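Local coordinates for protein coatomer subunit delta (Saccharomyces cerevisiae, PDB 5FJZ) that forms part of the coatomer coat, probably needed for Golgi-to-ER retrograde transport, and through this mu-homology domain binds a tryptophan-based peptide of Dsl1, at residues Q225-K231 / Y256-L262; S54-D60 / M239-V245. All coordinates share one frame; numbering follows the deposited sequence. Where two conformers were deposited one is given.

Contact 1. Residues Q225-K231 / Y256-L262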
ATOM      1  N   GLN A 225     -23.208  -0.296   3.311  1.00 19.48           N
ATOM      2  CA  GLN A 225     -22.802   0.451   4.488  1.00 24.43           C
ATOM      3  C   GLN A 225     -24.063   0.893   5.171  1.00 23.41           C
ATOM      4  O   GLN A 225     -24.910   1.521   4.548  1.00 28.35           O
ATOM      5  CB  GLN A 225     -21.915   1.654   4.073  1.00 24.25           C
ATOM      6  CG  GLN A 225     -21.290   2.500   5.205  1.00 38.18           C
ATOM      7  CD  GLN A 225     -20.325   3.604   4.761  1.00 41.11           C
ATOM      8  OE1 GLN A 225     -20.001   4.476   5.553  1.00 60.02           O
ATOM      9  NE2 GLN A 225     -19.854   3.566   3.506  1.00 44.78           N
ATOM     10  N   GLU A 226     -24.147   0.708   6.469  1.00 19.59           N
ATOM     11  CA  GLU A 226     -25.214   1.356   7.252  1.00 27.56           C
ATOM     12  C   GLU A 226     -24.723   1.931   8.571  1.00 24.95           C
ATOM     13  O   GLU A 226     -23.771   1.425   9.124  1.00 20.09           O
ATOM     14  CB  GLU A 226     -26.354   0.327   7.518  1.00 38.58           C
ATOM     15  CG  GLU A 226     -25.957  -0.833   8.443  1.00 49.25           C
ATOM     16  CD  GLU A 226     -27.044  -1.264   9.425  1.00 72.04           C
ATOM     17  OE1 GLU A 226     -28.240  -1.154   9.060  1.00 83.41           O
ATOM     18  OE2 GLU A 226     -26.713  -1.756  10.543  1.00 89.03           O
ATOM     19  N   SER A 227     -25.356   3.004   9.062  1.00 24.37           N
ATOM     20  CA  SER A 227     -25.001   3.572  10.369  1.00 23.43           C
ATOM     21  C   SER A 227     -26.222   4.105  11.114  1.00 23.40           C
ATOM     22  O   SER A 227     -27.229   4.490  10.480  1.00 24.39           O
ATOM     23  CB  SER A 227     -23.985   4.669  10.209  1.00 22.20           C
ATOM     24  OG  SER A 227     -24.480   5.652   9.338  1.00 27.71           O
ATOM     25  N   THR A 228     -26.126   4.141  12.428  1.00 25.46           N
ATOM     26  CA  THR A 228     -27.222   4.624  13.306  1.00 26.13           C
ATOM     27  C   THR A 228     -26.606   5.546  14.386  1.00 26.58           C
ATOM     28  O   THR A 228     -25.622   5.192  14.960  1.00 22.30           O
ATOM     29  CB  THR A 228     -28.122   3.479  13.841  1.00 31.33           C
ATOM     30  OG1 THR A 228     -28.449   3.707  15.209  1.00 41.40           O
ATOM     31  CG2 THR A 228     -27.503   2.066  13.707  1.00 32.21           C
ATOM     32  N   ARG A 229     -27.191   6.718  14.607  1.00 26.81           N
ATOM     33  CA  ARG A 229     -26.837   7.561  15.740  1.00 24.30           C
ATOM     34  C   ARG A 229     -27.885   7.391  16.818  1.00 27.41           C
ATOM     35  O   ARG A 229     -29.050   7.728  16.579  1.00 22.45           O
ATOM     36  CB  ARG A 229     -26.719   9.025  15.310  1.00 27.42           C
ATOM     37  CG  ARG A 229     -26.271   9.925  16.442  1.00 29.45           C
ATOM     38  CD  ARG A 229     -25.765  11.216  15.850  1.00 33.80           C
ATOM     39  NE  ARG A 229     -25.259  12.067  16.910  1.00 30.32           N
ATOM     40  CZ  ARG A 229     -24.289  12.954  16.785  1.00 30.92           C
ATOM     41  NH1 ARG A 229     -23.725  13.181  15.614  1.00 29.76           N
ATOM     42  NH2 ARG A 229     -23.912  13.634  17.845  1.00 31.86           N
ATOM     43  N   ASP A 230     -27.496   6.855  17.976  1.00 27.14           N
ATOM     44  CA  ASP A 230     -28.395   6.578  19.106  1.00 28.78           C
ATOM     45  C   ASP A 230     -27.500   6.161  20.270  1.00 28.60           C
ATOM     46  O   ASP A 230     -26.743   5.209  20.147  1.00 29.94           O
ATOM     47  CB  ASP A 230     -29.379   5.460  18.730  1.00 26.14           C
ATOM     48  CG  ASP A 230     -30.332   4.998  19.907  1.00 29.71           C
ATOM     49  OD1 ASP A 230     -30.198   5.361  21.110  1.00 32.89           O
ATOM     50  OD2 ASP A 230     -31.214   4.192  19.599  1.00 33.43           O
ATOM     51  N   LYS A 231     -27.623   6.838  21.427  1.00 26.34           N
ATOM     52  CA  LYS A 231     -26.899   6.452  22.641  1.00 28.70           C
ATOM     53  C   LYS A 231     -26.907   4.984  22.965  1.00 20.99           C
ATOM     54  O   LYS A 231     -25.956   4.435  23.568  1.00 27.20           O
ATOM     55  CB  LYS A 231     -27.501   7.146  23.881  1.00 32.38           C
ATOM     56  CG  LYS A 231     -26.975   8.524  24.145  1.00 43.55           C
ATOM     57  CD  LYS A 231     -27.832   9.205  25.220  1.00 43.70           C
ATOM     58  CE  LYS A 231     -27.044   9.766  26.381  1.00 53.32           C
ATOM     59  NZ  LYS A 231     -26.670   8.762  27.412  1.00 51.49           N
ATOM     60  N   TYR A 256     -23.252  12.222  26.336  1.00 21.71           N
ATOM     61  CA  TYR A 256     -22.496  11.647  25.194  1.00 22.03           C
ATOM     62  C   TYR A 256     -23.485  11.136  24.142  1.00 21.54           C
ATOM     63  O   TYR A 256     -24.683  11.054  24.391  1.00 22.45           O
ATOM     64  CB  TYR A 256     -21.583  10.549  25.634  1.00 21.68           C
ATOM     65  CG  TYR A 256     -22.315   9.323  26.145  1.00 25.12           C
ATOM     66  CD1 TYR A 256     -22.752   9.261  27.473  1.00 24.93           C
ATOM     67  CD2 TYR A 256     -22.532   8.218  25.325  1.00 21.33           C
ATOM     68  CE1 TYR A 256     -23.420   8.153  27.965  1.00 25.97           C
ATOM     69  CE2 TYR A 256     -23.211   7.114  25.794  1.00 24.09           C
ATOM     70  CZ  TYR A 256     -23.624   7.074  27.114  1.00 28.09           C
ATOM     71  OH  TYR A 256     -24.278   5.999  27.567  1.00 31.42           O
ATOM     72  N   ASP A 257     -22.972  10.852  22.946  1.00 22.47           N
ATOM     73  CA  ASP A 257     -23.734  10.219  21.888  0.50 25.73           C
ATOM     74  C   ASP A 257     -22.911   9.093  21.296  1.00 21.91           C
ATOM     75  O   ASP A 257     -21.666   9.049  21.478  1.00 19.61           O
ATOM     76  CB  ASP A 257     -23.965  11.262  20.812  0.50 31.74           C
ATOM     77  CG  ASP A 257     -25.405  11.710  20.681  0.50 37.50           C
ATOM     78  OD1 ASP A 257     -25.946  12.171  21.691  0.50 46.95           O
ATOM     79  OD2 ASP A 257     -25.998  11.647  19.572  0.50 45.02           O
ATOM     80  N   VAL A 258     -23.569   8.205  20.559  1.00 21.10           N
ATOM     81  CA  VAL A 258     -22.956   7.018  19.988  1.00 20.50           C
ATOM     82  C   VAL A 258     -23.472   6.890  18.555  1.00 19.00           C
ATOM     83  O   VAL A 258     -24.689   7.061  18.319  1.00 19.42           O
ATOM     84  CB  VAL A 258     -23.350   5.785  20.765  1.00 19.91           C
ATOM     85  CG1 VAL A 258     -22.810   4.491  20.135  1.00 23.64           C
ATOM     86  CG2 VAL A 258     -22.868   5.869  22.231  1.00 24.31           C
ATOM     87  N   ILE A 259     -22.538   6.629  17.643  1.00 19.00           N
ATOM     88  CA  ILE A 259     -22.819   6.190  16.303  1.00 19.34           C
ATOM     89  C   ILE A 259     -22.329   4.766  16.126  1.00 22.24           C
ATOM     90  O   ILE A 259     -21.158   4.482  16.455  1.00 23.07           O
ATOM     91  CB  ILE A 259     -22.145   7.100  15.306  1.00 22.82           C
ATOM     92  CG1 ILE A 259     -22.758   8.471  15.370  1.00 28.90           C
ATOM     93  CG2 ILE A 259     -22.200   6.495  13.868  1.00 22.35           C
ATOM     94  CD1 ILE A 259     -22.017   9.523  14.608  1.00 30.18           C
ATOM     95  N   THR A 260     -23.175   3.835  15.625  1.00 23.08           N
ATOM     96  CA  THR A 260     -22.705   2.524  15.169  1.00 21.36           C
ATOM     97  C   THR A 260     -22.746   2.387  13.661  1.00 23.33           C
ATOM     98  O   THR A 260     -23.590   3.030  13.000  1.00 20.26           O
ATOM     99  CB  THR A 260     -23.471   1.328  15.683  1.00 25.68           C
ATOM    100  OG1 THR A 260     -24.847   1.479  15.297  1.00 27.90           O
ATOM    101  CG2 THR A 260     -23.369   1.234  17.166  1.00 27.95           C
ATOM    102  N   SER A 261     -21.793   1.661  13.105  1.00 18.37           N
ATOM    103  CA  SER A 261     -21.716   1.434  11.600  1.00 22.17           C
ATOM    104  C   SER A 261     -21.234   0.040  11.251  1.00 20.77           C
ATOM    105  O   SER A 261     -20.512  -0.620  12.042  1.00 19.47           O
ATOM    106  CB  SER A 261     -20.848   2.445  10.848  1.00 25.60           C
ATOM    107  OG  SER A 261     -19.587   2.560  11.473  1.00 31.66           O
ATOM    108  N   LEU A 262     -21.630  -0.421  10.051  1.00 18.14           N
ATOM    109  CA  LEU A 262     -21.184  -1.688   9.438  1.00 17.83           C
ATOM    110  C   LEU A 262     -21.039  -1.455   7.950  1.00 18.55           C
ATOM    111  O   LEU A 262     -21.916  -0.775   7.355  1.00 17.25           O
ATOM    112  CB  LEU A 262     -22.192  -2.796   9.654  1.00 22.13           C
ATOM    113  CG  LEU A 262     -21.837  -4.164   9.070  1.00 20.43           C
ATOM    114  CD1 LEU A 262     -20.706  -4.831   9.801  1.00 19.24           C
ATOM    115  CD2 LEU A 262     -23.086  -5.051   9.107  1.00 23.31           C
TER
HETATM  116  O   HOH W   1     -25.418   4.203  26.148  1.00 21.32           O

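Contact 2. Residues S54-D60 / M239-V245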
ATOM      1  N   SER A  54     -12.542  11.450  31.428  1.00 31.41           N
ATOM      2  CA  SER A  54     -13.706  10.595  31.388  1.00 30.42           C
ATOM      3  C   SER A  54     -13.299   9.169  31.158  1.00 28.51           C
ATOM      4  O   SER A  54     -12.164   8.854  30.731  1.00 27.45           O
ATOM      5  CB  SER A  54     -14.657  11.106  30.309  1.00 29.85           C
ATOM      6  OG  SER A  54     -13.935  11.306  29.081  1.00 28.09           O
ATOM      7  N   ASN A  55     -14.186   8.256  31.544  1.00 27.53           N
ATOM      8  CA  ASN A  55     -14.004   6.866  31.308  1.00 22.88           C
ATOM      9  C   ASN A  55     -15.275   6.283  30.726  1.00 22.24           C
ATOM     10  O   ASN A  55     -16.379   6.782  30.962  1.00 25.74           O
ATOM     11  CB  ASN A  55     -13.725   6.058  32.587  1.00 30.28           C
ATOM     12  CG  ASN A  55     -12.328   6.272  33.181  1.00 35.36           C
ATOM     13  OD1 ASN A  55     -11.425   6.960  32.638  1.00 34.35           O
ATOM     14  ND2 ASN A  55     -12.166   5.704  34.335  1.00 34.96           N
ATOM     15  N   LEU A  56     -15.134   5.263  29.881  1.00 23.26           N
ATOM     16  CA  LEU A  56     -16.300   4.714  29.140  1.00 28.12           C
ATOM     17  C   LEU A  56     -16.591   3.383  29.752  1.00 27.42           C
ATOM     18  O   LEU A  56     -15.680   2.645  29.979  1.00 28.77           O
ATOM     19  CB  LEU A  56     -15.914   4.433  27.671  1.00 30.68           C
ATOM     20  CG  LEU A  56     -15.893   5.536  26.620  1.00 33.60           C
ATOM     21  CD1 LEU A  56     -15.564   6.930  27.096  1.00 37.55           C
ATOM     22  CD2 LEU A  56     -15.054   5.116  25.413  1.00 35.82           C
ATOM     23  N   LYS A  57     -17.865   3.101  30.044  1.00 34.72           N
ATOM     24  CA  LYS A  57     -18.243   1.778  30.541  1.00 33.84           C
ATOM     25  C   LYS A  57     -18.930   1.066  29.408  1.00 22.92           C
ATOM     26  O   LYS A  57     -19.916   1.548  28.897  1.00 23.21           O
ATOM     27  CB  LYS A  57     -19.207   1.834  31.735  1.00 36.75           C
ATOM     28  CG  LYS A  57     -18.528   1.959  33.082  1.00 50.06           C
ATOM     29  CD  LYS A  57     -19.564   1.982  34.218  1.00 57.90           C
ATOM     30  CE  LYS A  57     -18.972   2.499  35.528  1.00 62.13           C
ATOM     31  NZ  LYS A  57     -20.064   2.993  36.414  1.00 64.37           N
ATOM     32  N   LEU A  58     -18.388  -0.079  29.010  1.00 26.08           N
ATOM     33  CA  LEU A  58     -19.033  -0.836  27.951  1.00 25.62           C
ATOM     34  C   LEU A  58     -20.262  -1.534  28.502  1.00 26.01           C
ATOM     35  O   LEU A  58     -20.294  -1.845  29.683  1.00 24.97           O
ATOM     36  CB  LEU A  58     -18.074  -1.851  27.415  1.00 25.14           C
ATOM     37  CG  LEU A  58     -16.687  -1.338  26.891  1.00 26.25           C
ATOM     38  CD1 LEU A  58     -15.852  -2.393  26.297  1.00 29.51           C
ATOM     39  CD2 LEU A  58     -16.847  -0.252  25.862  1.00 31.10           C
ATOM     40  N   ALA A  59     -21.209  -1.856  27.624  1.00 27.73           N
ATOM     41  CA  ALA A  59     -22.469  -2.556  28.016  1.00 24.28           C
ATOM     42  C   ALA A  59     -22.190  -3.890  28.702  1.00 20.35           C
ATOM     43  O   ALA A  59     -21.207  -4.621  28.434  1.00 18.94           O
ATOM     44  CB  ALA A  59     -23.364  -2.828  26.837  1.00 26.49           C
ATOM     45  N   ASP A  60     -22.999  -4.145  29.723  1.00 23.43           N
ATOM     46  CA  ASP A  60     -22.788  -5.316  30.574  1.00 23.83           C
ATOM     47  C   ASP A  60     -22.931  -6.591  29.736  1.00 23.37           C
ATOM     48  O   ASP A  60     -22.366  -7.655  30.081  1.00 31.64           O
ATOM     49  CB  ASP A  60     -23.825  -5.280  31.680  1.00 26.92           C
ATOM     50  CG  ASP A  60     -23.477  -4.309  32.800  1.00 32.55           C
ATOM     51  OD1 ASP A  60     -22.271  -4.291  33.189  1.00 44.11           O
ATOM     52  OD2 ASP A  60     -24.401  -3.624  33.330  1.00 36.37           O
ATOM     53  N   MET A 239     -21.445  -4.768  20.273  1.00 21.90           N
ATOM     54  CA  MET A 239     -20.751  -3.755  21.029  1.00 21.37           C
ATOM     55  C   MET A 239     -21.624  -2.519  21.258  1.00 20.92           C
ATOM     56  O   MET A 239     -22.333  -2.061  20.367  1.00 18.62           O
ATOM     57  CB  MET A 239     -19.410  -3.405  20.267  1.00 22.93           C
ATOM     58  CG  MET A 239     -18.421  -2.372  20.927  1.00 24.61           C
ATOM     59  SD  MET A 239     -17.816  -2.676  22.605  1.00 30.03           S
ATOM     60  CE  MET A 239     -16.865  -4.177  22.369  1.00 22.35           C
ATOM     61  N   ALA A 240     -21.537  -1.984  22.472  1.00 17.43           N
ATOM     62  CA  ALA A 240     -22.389  -0.865  22.883  1.00 19.86           C
ATOM     63  C   ALA A 240     -21.827  -0.282  24.204  1.00 18.00           C
ATOM     64  O   ALA A 240     -21.014  -0.872  24.862  1.00 21.20           O
ATOM     65  CB  ALA A 240     -23.815  -1.362  23.094  1.00 21.06           C
ATOM     66  N   ILE A 241     -22.297   0.922  24.538  1.00 21.87           N
ATOM     67  CA  ILE A 241     -21.851   1.674  25.666  1.00 23.32           C
ATOM     68  C   ILE A 241     -22.990   1.705  26.703  1.00 26.06           C
ATOM     69  O   ILE A 241     -24.157   1.922  26.360  1.00 23.02           O
ATOM     70  CB  ILE A 241     -21.566   3.116  25.253  1.00 24.06           C
ATOM     71  CG1 ILE A 241     -20.491   3.149  24.164  1.00 24.27           C
ATOM     72  CG2 ILE A 241     -21.135   3.971  26.463  1.00 24.33           C
ATOM     73  CD1 ILE A 241     -19.177   2.513  24.532  1.00 26.02           C
ATOM     74  N   GLN A 242     -22.602   1.531  27.942  1.00 26.04           N
ATOM     75  CA  GLN A 242     -23.560   1.604  29.083  1.00 27.16           C
ATOM     76  C   GLN A 242     -23.626   2.993  29.667  1.00 24.35           C
ATOM     77  O   GLN A 242     -24.683   3.546  29.913  1.00 20.90           O
ATOM     78  CB  GLN A 242     -22.960   0.714  30.118  1.00 29.49           C
ATOM     79  CG  GLN A 242     -23.619   0.753  31.436  1.00 35.99           C
ATOM     80  CD  GLN A 242     -23.877  -0.701  31.715  1.00 34.66           C
ATOM     81  OE1 GLN A 242     -23.182  -1.329  32.501  1.00 46.30           O
ATOM     82  NE2 GLN A 242     -24.831  -1.306  30.923  1.00 35.11           N
ATOM     83  N   SER A 243     -22.457   3.578  29.896  1.00 20.78           N
ATOM     84  CA  SER A 243     -22.437   4.945  30.341  1.00 22.88           C
ATOM     85  C   SER A 243     -21.044   5.513  30.100  1.00 21.69           C
ATOM     86  O   SER A 243     -20.053   4.795  29.814  1.00 25.25           O
ATOM     87  CB  SER A 243     -22.747   5.068  31.832  1.00 26.82           C
ATOM     88  OG  SER A 243     -21.786   4.299  32.559  1.00 26.27           O
ATOM     89  N   VAL A 244     -20.995   6.822  30.273  1.00 26.08           N
ATOM     90  CA  VAL A 244     -19.743   7.528  30.359  1.00 22.43           C
ATOM     91  C   VAL A 244     -19.749   8.317  31.714  1.00 26.66           C
ATOM     92  O   VAL A 244     -20.737   8.951  32.069  1.00 22.36           O
ATOM     93  CB  VAL A 244     -19.613   8.501  29.178  1.00 24.67           C
ATOM     94  CG1 VAL A 244     -18.291   9.281  29.310  1.00 24.08           C
ATOM     95  CG2 VAL A 244     -19.608   7.781  27.832  1.00 22.78           C
ATOM     96  N   VAL A 245     -18.578   8.382  32.333  1.00 23.15           N
ATOM     97  CA  VAL A 245     -18.439   8.688  33.693  1.00 30.39           C
ATOM     98  C   VAL A 245     -17.135   9.494  33.872  1.00 32.27           C
ATOM     99  O   VAL A 245     -16.180   9.299  33.149  1.00 32.21           O
ATOM    100  CB  VAL A 245     -18.440   7.256  34.321  1.00 35.05           C
ATOM    101  CG1 VAL A 245     -17.191   6.896  35.089  1.00 35.05           C
ATOM    102  CG2 VAL A 245     -19.783   6.897  34.909  1.00 36.52           C
TER

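Contact 1. Residues Q225-K231 / Y256-L262
Neighbouring antiparallel strands of the large mixed sheet in the mu-homology domain meet here, Glu-226 to Arg-229 running against Ile-259 to Leu-262. Paired backbone hydrogen bonds join Glu-226 to Leu-262, with Glu-226 N 2.8 Å from Leu-262 O, and Thr-228 to Thr-260. On the face that carries these two pairs, the threonine side chains lie alongside each other, and the methyl CG2 of Thr-228 rests 3.2 Å from OG1 of Thr-260. The carboxylate of Glu-226 turns to a different partner, the hydroxyl of Thr-150.

Arg-229 dominates the other face. With CG anti to the backbone N (chi1 -177°) and the chain extended as far as NE, its aliphatic part passes over Ile-259, CG to CG1 at 4.0 Å. Asp-257 was modelled in two conformers, so its salt bridge to Arg-229 is less certain; in one of them OD2 lies 2.8 Å from Arg-229 NE. There the oxygen sits at the guanidinium edge, near its plane, while the carboxylate is turned 61° against that plane. Arg-229 NH1 hydrogen-bonds to the backbone O of Glu-11.

Strand 257-269 is an interior strand of this sheet, hydrogen-bonding on its second side to the parallel strand 15-27. Beyond the end of strand 220-229, Asp-230 N still donates to Val-258 O at 2.8 Å. Lys-231 then bends across the Tyr-256 ring, placing NZ 3.8 Å from the ring centroid in an off-centre cation-pi contact. Beside that ring, a single water accepts from Tyr-256 OH and donates to Lys-231 O, at 2.6 Å in each case.

Contact 2. Residues S54-D60 / M239-V245
A classic beta bulge shapes the antiparallel pairing of Lys-57 with Gln-242 and Ser-243, in the small three-stranded sheet of the mu-homology domain. Strand 54-58 is its middle strand, with 87-88 along its other side, and belongs to the region that interacts with DSL1. Both bulge residues face Lys-57: its carbonyl O receives Gln-242 N at 2.9 Å and, more weakly, Ser-243 N at 3.4 Å. Before the bulge the pairing is regular, with Asn-55 bonded in both directions to Val-245.

On the face of Leu-56 and Val-244, these two lie side by side, Leu-56 CD1 against Val-244 CG2 at 4.2 Å, while the other methyl of the valine, CG1, leans on Ser-54 CB. This face packs on strands 15-27 and 33-46, where Leu-42 meets both Leu-56 and Leu-58. On the face of Lys-57 and Ser-243, the lysine has CG beside its backbone N (chi1 -87°) and an extended chain beyond, which lays it along the neighbouring strand: the Ser-243 hydroxyl is a bump against its aliphatic part, with Lys-57 CD 3.6 Å from Ser-243 OG, and NZ stops 4.2 Å from Val-245 CG2.

Past the bulge the side chains of Leu-58 and Ile-241 diverge at their roots, yet their branches meet again. The CD2 methyl of Leu-58 touches Ile-241 CD1 at 3.9 Å and, on a different flank, Met-239 SD at 4.2 Å; the methionine chain curls round to bring SD there. Farther along, the methyls of Ala-59 and Ala-240 abut, and Ala-59 N bonds to Ala-240 O at 2.9 Å from above the carbonyl plane, 43° out of it.

In the fold
From the N terminus the chain first lays down 54-60, which waits 178 residues for its partner. Segment 225-231 comes next, then 239-245, which closes the long loop of contact 2; only afterwards does 256-262 return to 225-231, closing the 24-residue loop of contact 1. The four segments therefore alternate, and the two closures cross. Contact 1 belongs to the large mixed sheet and contact 2 to the small three-stranded one, their centres about 14 Å apart. Tyr-256 joins them: its ring packs against Ile-241 and Val-244, with CD1 3.5 Å from Val-244 CG2. Strands 220-229, 241-246 and 257-269, consecutive in the chain, pass from the large sheet to the small one and back.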